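Local coordinates for protein CbsA (Xanthomonas oryzae pv. oryzae, PDB 5XYH) that probably hydrolyses cellulose from chain ends to release cellobiose, as a family 6 exoglucanase that helps the rice blight bacterium degrade plant cell walls, at residues A[14-19]-A[47-52]; A[25-30]-A[38-43]; A[222-227]-A[285-290]. All coordinates share one frame; numbering follows the deposited sequence.

Interaction 1 (A[14-19]-A[47-52])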
ATOM      1  N   TYR A  14       9.070   4.989  13.423  1.00 17.12           N
ATOM      2  CA  TYR A  14       8.658   4.089  14.494  1.00 16.34           C
ATOM      3  C   TYR A  14       8.789   2.635  14.047  1.00 16.49           C
ATOM      4  O   TYR A  14       8.260   2.247  13.001  1.00 17.22           O
ATOM      5  CB  TYR A  14       7.220   4.429  14.902  1.00 16.57           C
ATOM      6  CG  TYR A  14       6.504   3.362  15.701  1.00 16.91           C
ATOM      7  CD1 TYR A  14       6.992   2.955  16.939  1.00 16.19           C
ATOM      8  CD2 TYR A  14       5.339   2.764  15.221  1.00 15.46           C
ATOM      9  CE1 TYR A  14       6.343   1.976  17.678  1.00 16.54           C
ATOM     10  CE2 TYR A  14       4.683   1.786  15.957  1.00 15.78           C
ATOM     11  CZ  TYR A  14       5.192   1.400  17.187  1.00 15.80           C
ATOM     12  OH  TYR A  14       4.560   0.427  17.940  1.00 14.99           O
ATOM     13  N   VAL A  15       9.515   1.838  14.826  1.00 16.12           N
ATOM     14  CA  VAL A  15       9.734   0.418  14.545  1.00 16.55           C
ATOM     15  C   VAL A  15       8.745  -0.386  15.393  1.00 15.55           C
ATOM     16  O   VAL A  15       8.824  -0.392  16.626  1.00 16.42           O
ATOM     17  CB  VAL A  15      11.186   0.001  14.825  1.00 16.71           C
ATOM     18  CG1 VAL A  15      11.360  -1.505  14.639  1.00 16.23           C
ATOM     19  CG2 VAL A  15      12.188   0.786  13.927  1.00 16.08           C
ATOM     20  N   ASN A  16       7.809  -1.053  14.732  1.00 15.38           N
ATOM     21  CA  ASN A  16       6.688  -1.708  15.405  1.00 15.50           C
ATOM     22  C   ASN A  16       7.147  -2.994  16.080  1.00 14.99           C
ATOM     23  O   ASN A  16       7.584  -3.922  15.389  1.00 14.64           O
ATOM     24  CB  ASN A  16       5.578  -1.998  14.392  1.00 14.33           C
ATOM     25  CG  ASN A  16       4.363  -2.715  15.011  1.00 15.62           C
ATOM     26  OD1 ASN A  16       4.271  -2.917  16.228  1.00 15.77           O
ATOM     27  ND2 ASN A  16       3.416  -3.098  14.152  1.00 15.07           N
ATOM     28  N   PRO A  17       7.060  -3.099  17.410  1.00 15.72           N
ATOM     29  CA  PRO A  17       7.517  -4.329  18.079  1.00 16.06           C
ATOM     30  C   PRO A  17       6.694  -5.548  17.720  1.00 15.86           C
ATOM     31  O   PRO A  17       7.174  -6.676  17.895  1.00 16.01           O
ATOM     32  CB  PRO A  17       7.404  -3.991  19.574  1.00 17.43           C
ATOM     33  CG  PRO A  17       6.499  -2.824  19.652  1.00 17.45           C
ATOM     34  CD  PRO A  17       6.656  -2.056  18.372  1.00 16.22           C
ATOM     35  N   ASP A  18       5.475  -5.369  17.208  1.00 15.22           N
ATOM     36  CA  ASP A  18       4.719  -6.537  16.765  1.00 15.15           C
ATOM     37  C   ASP A  18       5.317  -7.125  15.493  1.00 14.95           C
ATOM     38  O   ASP A  18       5.342  -8.348  15.320  1.00 14.84           O
ATOM     39  CB  ASP A  18       3.260  -6.173  16.552  1.00 15.49           C
ATOM     40  CG  ASP A  18       2.573  -5.778  17.834  1.00 16.84           C
ATOM     41  OD1 ASP A  18       2.943  -6.327  18.899  1.00 17.98           O
ATOM     42  OD2 ASP A  18       1.666  -4.920  17.767  1.00 16.73           O
ATOM     43  N   TYR A  19       5.772  -6.266  14.574  1.00 14.46           N
ATOM     44  CA  TYR A  19       6.484  -6.764  13.401  1.00 14.01           C
ATOM     45  C   TYR A  19       7.800  -7.416  13.812  1.00 13.78           C
ATOM     46  O   TYR A  19       8.148  -8.490  13.312  1.00 13.48           O
ATOM     47  CB  TYR A  19       6.710  -5.619  12.406  1.00 13.62           C
ATOM     48  CG  TYR A  19       7.322  -6.031  11.090  1.00 13.12           C
ATOM     49  CD1 TYR A  19       6.576  -6.715  10.136  1.00 13.37           C
ATOM     50  CD2 TYR A  19       8.645  -5.728  10.792  1.00 13.87           C
ATOM     51  CE1 TYR A  19       7.137  -7.104   8.927  1.00 12.94           C
ATOM     52  CE2 TYR A  19       9.214  -6.109   9.583  1.00 13.08           C
ATOM     53  CZ  TYR A  19       8.451  -6.799   8.657  1.00 13.22           C
ATOM     54  OH  TYR A  19       9.014  -7.175   7.449  1.00 12.80           O
ATOM     55  N   THR A  47       7.796   0.032   9.867  1.00 14.32           N
ATOM     56  CA  THR A  47       6.695  -0.533   9.092  1.00 13.77           C
ATOM     57  C   THR A  47       5.387   0.108   9.539  1.00 13.62           C
ATOM     58  O   THR A  47       5.236   0.497  10.696  1.00 13.42           O
ATOM     59  CB  THR A  47       6.592  -2.075   9.245  1.00 14.30           C
ATOM     60  OG1 THR A  47       6.546  -2.416  10.635  1.00 14.21           O
ATOM     61  CG2 THR A  47       7.784  -2.777   8.590  1.00 13.98           C
ATOM     62  N   TYR A  48       4.442   0.233   8.607  1.00 13.35           N
ATOM     63  CA  TYR A  48       3.193   0.918   8.909  1.00 12.74           C
ATOM     64  C   TYR A  48       2.245   0.004   9.687  1.00 13.53           C
ATOM     65  O   TYR A  48       2.247  -1.219   9.520  1.00 13.12           O
ATOM     66  CB  TYR A  48       2.544   1.426   7.612  1.00 13.24           C
ATOM     67  CG  TYR A  48       3.027   2.817   7.272  1.00 13.45           C
ATOM     68  CD1 TYR A  48       4.387   3.074   7.154  1.00 14.30           C
ATOM     69  CD2 TYR A  48       2.135   3.889   7.114  1.00 13.46           C
ATOM     70  CE1 TYR A  48       4.863   4.336   6.878  1.00 13.84           C
ATOM     71  CE2 TYR A  48       2.611   5.168   6.831  1.00 13.68           C
ATOM     72  CZ  TYR A  48       3.976   5.373   6.722  1.00 14.16           C
ATOM     73  OH  TYR A  48       4.506   6.613   6.461  1.00 15.41           O
ATOM     74  N   VAL A  49       1.455   0.614  10.574  1.00 13.24           N
ATOM     75  CA  VAL A  49       0.495  -0.102  11.417  1.00 13.02           C
ATOM     76  C   VAL A  49      -0.888  -0.014  10.782  1.00 12.83           C
ATOM     77  O   VAL A  49      -1.453   1.078  10.673  1.00 12.81           O
ATOM     78  CB  VAL A  49       0.458   0.482  12.837  1.00 13.14           C
ATOM     79  CG1 VAL A  49      -0.684  -0.144  13.623  1.00 13.73           C
ATOM     80  CG2 VAL A  49       1.796   0.291  13.539  1.00 13.63           C
ATOM     81  N   TRP A  50      -1.461  -1.157  10.405  1.00 12.27           N
ATOM     82  CA  TRP A  50      -2.765  -1.185   9.745  1.00 13.25           C
ATOM     83  C   TRP A  50      -3.863  -1.162  10.798  1.00 13.73           C
ATOM     84  O   TRP A  50      -3.967  -2.088  11.610  1.00 13.52           O
ATOM     85  CB  TRP A  50      -2.912  -2.423   8.854  1.00 13.24           C
ATOM     86  CG  TRP A  50      -2.083  -2.305   7.634  1.00 13.59           C
ATOM     87  CD1 TRP A  50      -0.721  -2.283   7.582  1.00 13.42           C
ATOM     88  CD2 TRP A  50      -2.544  -2.170   6.284  1.00 13.62           C
ATOM     89  NE1 TRP A  50      -0.304  -2.143   6.285  1.00 14.05           N
ATOM     90  CE2 TRP A  50      -1.401  -2.067   5.466  1.00 13.62           C
ATOM     91  CE3 TRP A  50      -3.808  -2.127   5.687  1.00 14.40           C
ATOM     92  CZ2 TRP A  50      -1.481  -1.915   4.085  1.00 14.01           C
ATOM     93  CZ3 TRP A  50      -3.887  -1.987   4.308  1.00 14.40           C
ATOM     94  CH2 TRP A  50      -2.730  -1.883   3.525  1.00 13.38           C
ATOM     95  N   LEU A  51      -4.667  -0.100  10.797  1.00 13.08           N
ATOM     96  CA  LEU A  51      -5.882  -0.058  11.613  1.00 13.07           C
ATOM     97  C   LEU A  51      -7.041  -0.578  10.764  1.00 13.50           C
ATOM     98  O   LEU A  51      -7.877   0.175  10.261  1.00 13.01           O
ATOM     99  CB  LEU A  51      -6.140   1.355  12.117  1.00 12.99           C
ATOM    100  CG  LEU A  51      -5.025   1.949  12.977  1.00 13.90           C
ATOM    101  CD1 LEU A  51      -5.318   3.410  13.304  1.00 12.62           C
ATOM    102  CD2 LEU A  51      -4.817   1.135  14.250  1.00 13.86           C
ATOM    103  N   ASP A  52      -7.057  -1.902  10.579  1.00 13.21           N
ATOM    104  CA  ASP A  52      -7.968  -2.526   9.632  1.00 13.74           C
ATOM    105  C   ASP A  52      -9.319  -2.884  10.238  1.00 14.75           C
ATOM    106  O   ASP A  52     -10.118  -3.547   9.571  1.00 14.34           O
ATOM    107  CB  ASP A  52      -7.320  -3.771   9.004  1.00 14.07           C
ATOM    108  CG  ASP A  52      -6.948  -4.834  10.023  1.00 15.17           C
ATOM    109  OD1 ASP A  52      -6.509  -4.488  11.143  1.00 14.39           O
ATOM    110  OD2 ASP A  52      -7.083  -6.028   9.686  1.00 14.10           O
TER
HETATM  111  O   HOH W   1       8.820  -2.092  12.054  1.00 12.67           O
HETATM  112  O   HOH W   2       3.777  -2.764  11.262  1.00 15.25           O
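T47 OG1 is gripped by two waters that tie it to N16. Water 1 lies 2.7 Å from T47 OG1 and accepts from the backbone N of N16. Water 2 lies 2.9 Å from T47 OG1. It accepts from N16 ND2 at 2.9 Å and donates to the carbonyl O of Y48. The segments therefore share a buried water bridge on both the main chain and the side chain of N16. The chi1 of T47 (53°) sets OG1 between the backbone N and the carbonyl carbon and CG2 beside the backbone N. From there OG1 faces the waters, and CG2 sits over one face of the Y19 ring. In this CH-pi contact T47 CG2 is 3.9 Å from the centroid of the Y19 ring and 16° off the normal, slightly toward the CD2-CE2 rim. The hydroxyl of Y19 is held elsewhere, by the carbonyl of G363.

N16 is also the N-cap of helix 17-27. Its CG is anti to the backbone N (chi1 179°). N16 OD1 accepts from D18 N at 2.9 Å, with the donor well above the carboxamide plane. The other branch, N16 ND2, reaches water 2 and also touches V49 CG2 at 3.8 Å. The same V49 methyl meets the Y14 ring at its edge, near CE2. The OH of Y14 bonds to H72 of helix 69-79.

V49 opens strand 49-51, which pairs in parallel with strand 86-92, consistent with the distorted beta/alpha barrel of glycoside hydrolase family 6. The contact thus sets the start of helix 17-27 against the start of this strand. Each end of the N16 carboxamide has a partner: OD1 caps the helix and ND2 holds a water. This probably fixes the amide rotation and satisfies polar groups buried between the segments.

Interaction 2 (A[25-30]-A[38-43])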
ATOM      1  N   SER A  25       9.904 -14.726  15.186  1.00 14.95           N
ATOM      2  CA  SER A  25       9.337 -16.066  15.047  1.00 15.81           C
ATOM      3  C   SER A  25       9.921 -16.810  13.850  1.00 16.99           C
ATOM      4  O   SER A  25       9.959 -18.046  13.848  1.00 16.94           O
ATOM      5  CB  SER A  25       7.804 -15.977  14.939  1.00 15.64           C
ATOM      6  OG  SER A  25       7.369 -15.717  13.607  1.00 16.01           O
ATOM      7  N   SER A  26      10.387 -16.080  12.830  1.00 15.84           N
ATOM      8  CA  SER A  26      11.051 -16.666  11.669  1.00 15.39           C
ATOM      9  C   SER A  26      12.545 -16.872  11.893  1.00 16.54           C
ATOM     10  O   SER A  26      13.119 -17.850  11.398  1.00 17.03           O
ATOM     11  CB  SER A  26      10.858 -15.776  10.437  1.00 15.10           C
ATOM     12  OG  SER A  26       9.581 -15.968   9.860  1.00 14.98           O
ATOM     13  N   ILE A  27      13.194 -15.945  12.596  1.00 15.63           N
ATOM     14  CA  ILE A  27      14.622 -16.079  12.869  1.00 15.87           C
ATOM     15  C   ILE A  27      14.906 -17.394  13.591  1.00 17.37           C
ATOM     16  O   ILE A  27      15.845 -18.122  13.246  1.00 17.14           O
ATOM     17  CB  ILE A  27      15.118 -14.862  13.672  1.00 16.10           C
ATOM     18  CG1 ILE A  27      15.140 -13.615  12.793  1.00 14.86           C
ATOM     19  CG2 ILE A  27      16.481 -15.138  14.271  1.00 16.68           C
ATOM     20  CD1 ILE A  27      15.370 -12.348  13.573  1.00 15.42           C
ATOM     21  N   VAL A  28      14.094 -17.732  14.590  1.00 17.07           N
ATOM     22  CA  VAL A  28      14.394 -18.938  15.353  1.00 18.32           C
ATOM     23  C   VAL A  28      14.133 -20.210  14.557  1.00 18.05           C
ATOM     24  O   VAL A  28      14.640 -21.266  14.936  1.00 19.11           O
ATOM     25  CB  VAL A  28      13.619 -18.954  16.680  1.00 18.62           C
ATOM     26  CG1 VAL A  28      13.977 -17.716  17.498  1.00 18.56           C
ATOM     27  CG2 VAL A  28      12.133 -19.040  16.427  1.00 18.61           C
ATOM     28  N   LYS A  29      13.361 -20.147  13.463  1.00 17.39           N
ATOM     29  CA  LYS A  29      13.107 -21.334  12.644  1.00 17.93           C
ATOM     30  C   LYS A  29      14.222 -21.633  11.647  1.00 19.67           C
ATOM     31  O   LYS A  29      14.341 -22.782  11.205  1.00 21.04           O
ATOM     32  CB  LYS A  29      11.795 -21.198  11.858  1.00 18.61           C
ATOM     33  CG  LYS A  29      10.535 -21.249  12.709  1.00 19.36           C
ATOM     34  CD  LYS A  29       9.288 -20.906  11.897  1.00 19.01           C
ATOM     35  CE  LYS A  29       8.037 -20.984  12.764  1.00 20.66           C
ATOM     36  NZ  LYS A  29       6.819 -20.491  12.071  1.00 21.12           N
ATOM     37  N   VAL A  30      15.027 -20.635  11.258  1.00 18.10           N
ATOM     38  CA  VAL A  30      16.047 -20.810  10.229  1.00 19.56           C
ATOM     39  C   VAL A  30      17.397 -21.019  10.903  1.00 19.11           C
ATOM     40  O   VAL A  30      17.706 -20.371  11.910  1.00 19.09           O
ATOM     41  CB  VAL A  30      16.089 -19.599   9.270  1.00 18.92           C
ATOM     42  CG1 VAL A  30      14.706 -19.324   8.665  1.00 18.84           C
ATOM     43  CG2 VAL A  30      16.598 -18.388   9.963  1.00 16.94           C
ATOM     44  N   LYS A  38      20.172 -11.164   8.010  1.00 15.59           N
ATOM     45  CA  LYS A  38      19.372 -10.361   7.099  1.00 15.81           C
ATOM     46  C   LYS A  38      17.992 -10.088   7.682  1.00 16.17           C
ATOM     47  O   LYS A  38      17.440  -9.001   7.486  1.00 15.53           O
ATOM     48  CB  LYS A  38      19.275 -11.059   5.741  1.00 15.37           C
ATOM     49  CG  LYS A  38      20.588 -11.056   4.965  1.00 17.35           C
ATOM     50  CD  LYS A  38      20.514 -11.933   3.708  1.00 19.70           C
ATOM     51  CE  LYS A  38      21.910 -12.142   3.122  1.00 20.81           C
ATOM     52  NZ  LYS A  38      21.938 -13.143   2.022  1.00 24.13           N
ATOM     53  N   MET A  39      17.445 -11.043   8.437  1.00 14.80           N
ATOM     54  CA  MET A  39      16.151 -10.839   9.076  1.00 15.20           C
ATOM     55  C   MET A  39      16.250  -9.854  10.236  1.00 15.34           C
ATOM     56  O   MET A  39      15.318  -9.080  10.470  1.00 15.05           O
ATOM     57  CB  MET A  39      15.587 -12.185   9.546  1.00 14.67           C
ATOM     58  CG  MET A  39      15.178 -13.098   8.409  1.00 14.91           C
ATOM     59  SD  MET A  39      14.615 -14.657   9.101  1.00 14.24           S
ATOM     60  CE  MET A  39      14.015 -15.549   7.661  1.00 15.51           C
ATOM     61  N   GLN A  40      17.369  -9.866  10.975  1.00 16.06           N
ATOM     62  CA  GLN A  40      17.598  -8.852  12.007  1.00 16.64           C
ATOM     63  C   GLN A  40      17.582  -7.451  11.410  1.00 15.76           C
ATOM     64  O   GLN A  40      17.006  -6.527  11.988  1.00 15.61           O
ATOM     65  CB  GLN A  40      18.931  -9.092  12.722  1.00 17.90           C
ATOM     66  CG  GLN A  40      18.993 -10.359  13.565  1.00 20.53           C
ATOM     67  CD  GLN A  40      20.432 -10.758  13.964  1.00 26.96           C
ATOM     68  OE1 GLN A  40      21.346 -10.816  13.127  1.00 29.57           O
ATOM     69  NE2 GLN A  40      20.627 -11.036  15.253  1.00 29.32           N
ATOM     70  N   VAL A  41      18.213  -7.282  10.248  1.00 15.68           N
ATOM     71  CA  VAL A  41      18.226  -5.986   9.579  1.00 15.94           C
ATOM     72  C   VAL A  41      16.820  -5.600   9.135  1.00 15.13           C
ATOM     73  O   VAL A  41      16.391  -4.450   9.301  1.00 15.62           O
ATOM     74  CB  VAL A  41      19.198  -6.020   8.387  1.00 16.77           C
ATOM     75  CG1 VAL A  41      19.105  -4.716   7.593  1.00 16.58           C
ATOM     76  CG2 VAL A  41      20.626  -6.272   8.863  1.00 17.60           C
ATOM     77  N   VAL A  42      16.085  -6.551   8.565  1.00 14.42           N
ATOM     78  CA  VAL A  42      14.736  -6.265   8.084  1.00 15.08           C
ATOM     79  C   VAL A  42      13.855  -5.757   9.221  1.00 15.02           C
ATOM     80  O   VAL A  42      13.123  -4.771   9.059  1.00 15.18           O
ATOM     81  CB  VAL A  42      14.147  -7.513   7.400  1.00 14.39           C
ATOM     82  CG1 VAL A  42      12.640  -7.396   7.244  1.00 14.76           C
ATOM     83  CG2 VAL A  42      14.815  -7.715   6.044  1.00 15.32           C
ATOM     84  N   LYS A  43      13.940  -6.380  10.402  1.00 14.60           N
ATOM     85  CA  LYS A  43      13.115  -5.895  11.503  1.00 14.98           C
ATOM     86  C   LYS A  43      13.639  -4.607  12.129  1.00 14.89           C
ATOM     87  O   LYS A  43      13.015  -4.110  13.071  1.00 14.85           O
ATOM     88  CB  LYS A  43      12.948  -6.971  12.587  1.00 15.59           C
ATOM     89  CG  LYS A  43      14.200  -7.350  13.321  1.00 15.47           C
ATOM     90  CD  LYS A  43      13.878  -8.161  14.561  1.00 16.45           C
ATOM     91  CE  LYS A  43      15.151  -8.628  15.260  1.00 17.86           C
ATOM     92  NZ  LYS A  43      14.883  -9.096  16.650  1.00 17.16           N
TER
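I27 and M39 are the heart of a helical hairpin (alpha-alpha hairpin), in which the C-terminal part of helix 17-27 packs against the second half of helix 33-42. Their CA atoms lie 6.6 Å apart, a close approach. The two side chains slide past each other in opposite directions. I27 has CG1 anti to its carbonyl carbon (chi1 -71°), and I27 CG1 comes to 3.6 Å from M39 CB. I27 CD1 goes on past M39 CB to the backbone N and CG of Q40. It also meets K43 CE, where the lysine chain crosses it at about a right angle. The ammonium of that lysine forms a salt bridge with D24 of helix 17-27.

M39 runs the other way. Its chain is extended beyond CG (chi2 177°, chi3 174°), and it runs past S26 and I27 toward V30. M39 SD lies 3.9 Å from I27 CG1 and also touches S26 CB. S26 meets the sulfur through CB, and its OG is hydrogen-bonded to H411 and W409. F414 and V415 of helix 411-419 also pack on M39, so three helices meet at this thioether. The contact between the two segments is apolar. At its far end M39 meets V30 tip to tip, with M39 CE 4.0 Å from V30 CG1.

Interaction 3 (A[222-227]-A[285-290])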
ATOM      1  N   ALA A 222     -10.540  22.324   4.963  1.00 14.35           N
ATOM      2  CA  ALA A 222      -9.329  23.028   4.557  1.00 13.90           C
ATOM      3  C   ALA A 222      -9.045  22.927   3.061  1.00 13.76           C
ATOM      4  O   ALA A 222      -8.014  23.432   2.609  1.00 14.17           O
ATOM      5  CB  ALA A 222      -8.128  22.498   5.348  1.00 13.26           C
ATOM      6  N   GLY A 223      -9.926  22.304   2.278  1.00 14.82           N
ATOM      7  CA  GLY A 223      -9.635  22.165   0.861  1.00 14.24           C
ATOM      8  C   GLY A 223      -8.434  21.259   0.627  1.00 13.86           C
ATOM      9  O   GLY A 223      -8.163  20.328   1.397  1.00 13.98           O
ATOM     10  N   LEU A 224      -7.691  21.549  -0.447  1.00 13.20           N
ATOM     11  CA  LEU A 224      -6.551  20.723  -0.825  1.00 12.74           C
ATOM     12  C   LEU A 224      -5.496  20.614   0.271  1.00 13.33           C
ATOM     13  O   LEU A 224      -4.647  19.723   0.201  1.00 13.28           O
ATOM     14  CB  LEU A 224      -5.903  21.275  -2.099  1.00 13.74           C
ATOM     15  CG  LEU A 224      -6.831  21.386  -3.317  1.00 14.11           C
ATOM     16  CD1 LEU A 224      -6.001  21.663  -4.573  1.00 14.01           C
ATOM     17  CD2 LEU A 224      -7.696  20.138  -3.473  1.00 13.57           C
ATOM     18  N   ALA A 225      -5.512  21.497   1.274  1.00 12.94           N
ATOM     19  CA  ALA A 225      -4.520  21.392   2.337  1.00 13.37           C
ATOM     20  C   ALA A 225      -4.756  20.191   3.242  1.00 13.50           C
ATOM     21  O   ALA A 225      -3.887  19.891   4.069  1.00 13.71           O
ATOM     22  CB  ALA A 225      -4.494  22.674   3.187  1.00 13.73           C
ATOM     23  N   SER A 226      -5.904  19.511   3.121  1.00 12.88           N
ATOM     24  CA  SER A 226      -6.203  18.375   3.981  1.00 13.00           C
ATOM     25  C   SER A 226      -5.366  17.151   3.632  1.00 13.88           C
ATOM     26  O   SER A 226      -5.301  16.215   4.435  1.00 12.71           O
ATOM     27  CB  SER A 226      -7.692  18.010   3.890  1.00 13.21           C
ATOM     28  OG  SER A 226      -8.529  19.104   4.250  1.00 13.27           O
ATOM     29  N   ALA A 227      -4.771  17.126   2.440  1.00 12.88           N
ATOM     30  CA  ALA A 227      -3.955  16.012   1.971  1.00 13.46           C
ATOM     31  C   ALA A 227      -2.554  16.534   1.706  1.00 13.45           C
ATOM     32  O   ALA A 227      -2.368  17.450   0.898  1.00 14.22           O
ATOM     33  CB  ALA A 227      -4.538  15.372   0.706  1.00 12.36           C
ATOM     34  N   ALA A 285      -4.306  20.063 -12.552  1.00 15.42           N
ATOM     35  CA  ALA A 285      -5.627  20.319 -12.001  1.00 15.98           C
ATOM     36  C   ALA A 285      -5.626  21.419 -10.947  1.00 16.24           C
ATOM     37  O   ALA A 285      -6.683  21.687 -10.365  1.00 17.60           O
ATOM     38  CB  ALA A 285      -6.206  19.034 -11.399  1.00 14.66           C
ATOM     39  N   GLY A 286      -4.487  22.049 -10.679  1.00 14.67           N
ATOM     40  CA  GLY A 286      -4.433  23.160  -9.749  1.00 15.01           C
ATOM     41  C   GLY A 286      -3.972  22.828  -8.343  1.00 14.63           C
ATOM     42  O   GLY A 286      -4.118  23.670  -7.454  1.00 14.09           O
ATOM     43  N   TRP A 287      -3.426  21.633  -8.115  1.00 14.52           N
ATOM     44  CA  TRP A 287      -2.846  21.296  -6.820  1.00 13.94           C
ATOM     45  C   TRP A 287      -1.528  22.042  -6.628  1.00 14.27           C
ATOM     46  O   TRP A 287      -0.844  22.354  -7.603  1.00 14.19           O
ATOM     47  CB  TRP A 287      -2.592  19.785  -6.715  1.00 15.01           C
ATOM     48  CG  TRP A 287      -3.838  18.939  -6.532  1.00 13.71           C
ATOM     49  CD1 TRP A 287      -4.810  18.694  -7.462  1.00 14.96           C
ATOM     50  CD2 TRP A 287      -4.235  18.246  -5.348  1.00 14.20           C
ATOM     51  NE1 TRP A 287      -5.795  17.901  -6.926  1.00 13.49           N
ATOM     52  CE2 TRP A 287      -5.458  17.593  -5.635  1.00 14.64           C
ATOM     53  CE3 TRP A 287      -3.673  18.102  -4.076  1.00 14.10           C
ATOM     54  CZ2 TRP A 287      -6.127  16.809  -4.693  1.00 14.14           C
ATOM     55  CZ3 TRP A 287      -4.344  17.318  -3.139  1.00 14.76           C
ATOM     56  CH2 TRP A 287      -5.559  16.688  -3.455  1.00 14.14           C
ATOM     57  N   PRO A 288      -1.136  22.320  -5.379  1.00 14.90           N
ATOM     58  CA  PRO A 288       0.138  23.012  -5.151  1.00 15.81           C
ATOM     59  C   PRO A 288       1.318  22.165  -5.591  1.00 16.51           C
ATOM     60  O   PRO A 288       1.307  20.931  -5.490  1.00 15.84           O
ATOM     61  CB  PRO A 288       0.159  23.243  -3.634  1.00 15.67           C
ATOM     62  CG  PRO A 288      -0.769  22.237  -3.086  1.00 15.51           C
ATOM     63  CD  PRO A 288      -1.851  22.074  -4.118  1.00 14.51           C
ATOM     64  N   SER A 289       2.345  22.850  -6.089  1.00 16.15           N
ATOM     65  CA  SER A 289       3.503  22.161  -6.637  1.00 17.07           C
ATOM     66  C   SER A 289       4.242  21.351  -5.582  1.00 16.59           C
ATOM     67  O   SER A 289       4.987  20.428  -5.932  1.00 15.86           O
ATOM     68  CB  SER A 289       4.442  23.180  -7.273  1.00 17.41           C
ATOM     69  OG  SER A 289       4.738  24.194  -6.339  1.00 19.28           O
ATOM     70  N   LYS A 290       4.049  21.673  -4.307  1.00 15.33           N
ATOM     71  CA  LYS A 290       4.767  21.003  -3.236  1.00 17.02           C
ATOM     72  C   LYS A 290       4.162  19.656  -2.844  1.00 16.78           C
ATOM     73  O   LYS A 290       4.706  19.003  -1.943  1.00 16.24           O
ATOM     74  CB  LYS A 290       4.827  21.908  -2.003  1.00 17.99           C
ATOM     75  CG  LYS A 290       3.546  21.945  -1.188  1.00 18.74           C
ATOM     76  CD  LYS A 290       3.682  22.868   0.023  1.00 22.15           C
ATOM     77  CE  LYS A 290       2.392  22.891   0.851  1.00 22.83           C
ATOM     78  NZ  LYS A 290       1.180  23.287   0.069  1.00 21.23           N
TER
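L224 reaches from a short 3-10 turn to one face of the W287 indole. Its CB points toward the 285-290 loop. CG follows anti to the carbonyl carbon (chi1 -58°) and splits into two methyls that divide the indole between them. L224 CD2 sits over the W287 six-membered ring, 4.0 Å from its centroid and 15° off the normal, a CH-pi contact. L224 CD2 is offset toward the rim, with W287 CZ2 as its nearest atom at 3.9 Å. L224 CD1 lies nearer the root of the indole, 3.9 Å from both W287 CD2 and W287 CA. L224 CD1 also touches the carbonyl O of G286 and is 4.2 Å from P288 CD. A227 CB comes from another direction and meets the ring at its edge, 4.3 Å from W287 CZ3.

G286 has positive phi and closes helix 271-284 with a Schellman motif. F282 and F230 also pack on the W287 ring. The contact joins two loops, each leading from a helix into a parallel strand, 229-232 or 292-296. The indole is held by its N-H bond to T214 of helix 206-218 while the L224 methyls pack on its face, so dispersion contacts join the two loops.

Overall arrangement
Interactions 1 and 2 lie on the same side of the chain's centre and share helix 17-27. Interaction 1 uses its start and interaction 2 its end, with interaction 2 nested in the loop that interaction 1 closes. They touch where V15 CG1 meets K43 O at 3.5 Å. Interaction 3 stands apart, its centre about 41 Å from that of interaction 2, on the opposite side of the chain's centre. Interaction 1 is buried beside the largely parallel central sheet, and water and an amide carry much of it. Interactions 2 and 3 are only partly buried, further out, and apolar: helix against helix in one, loop against loop in the other.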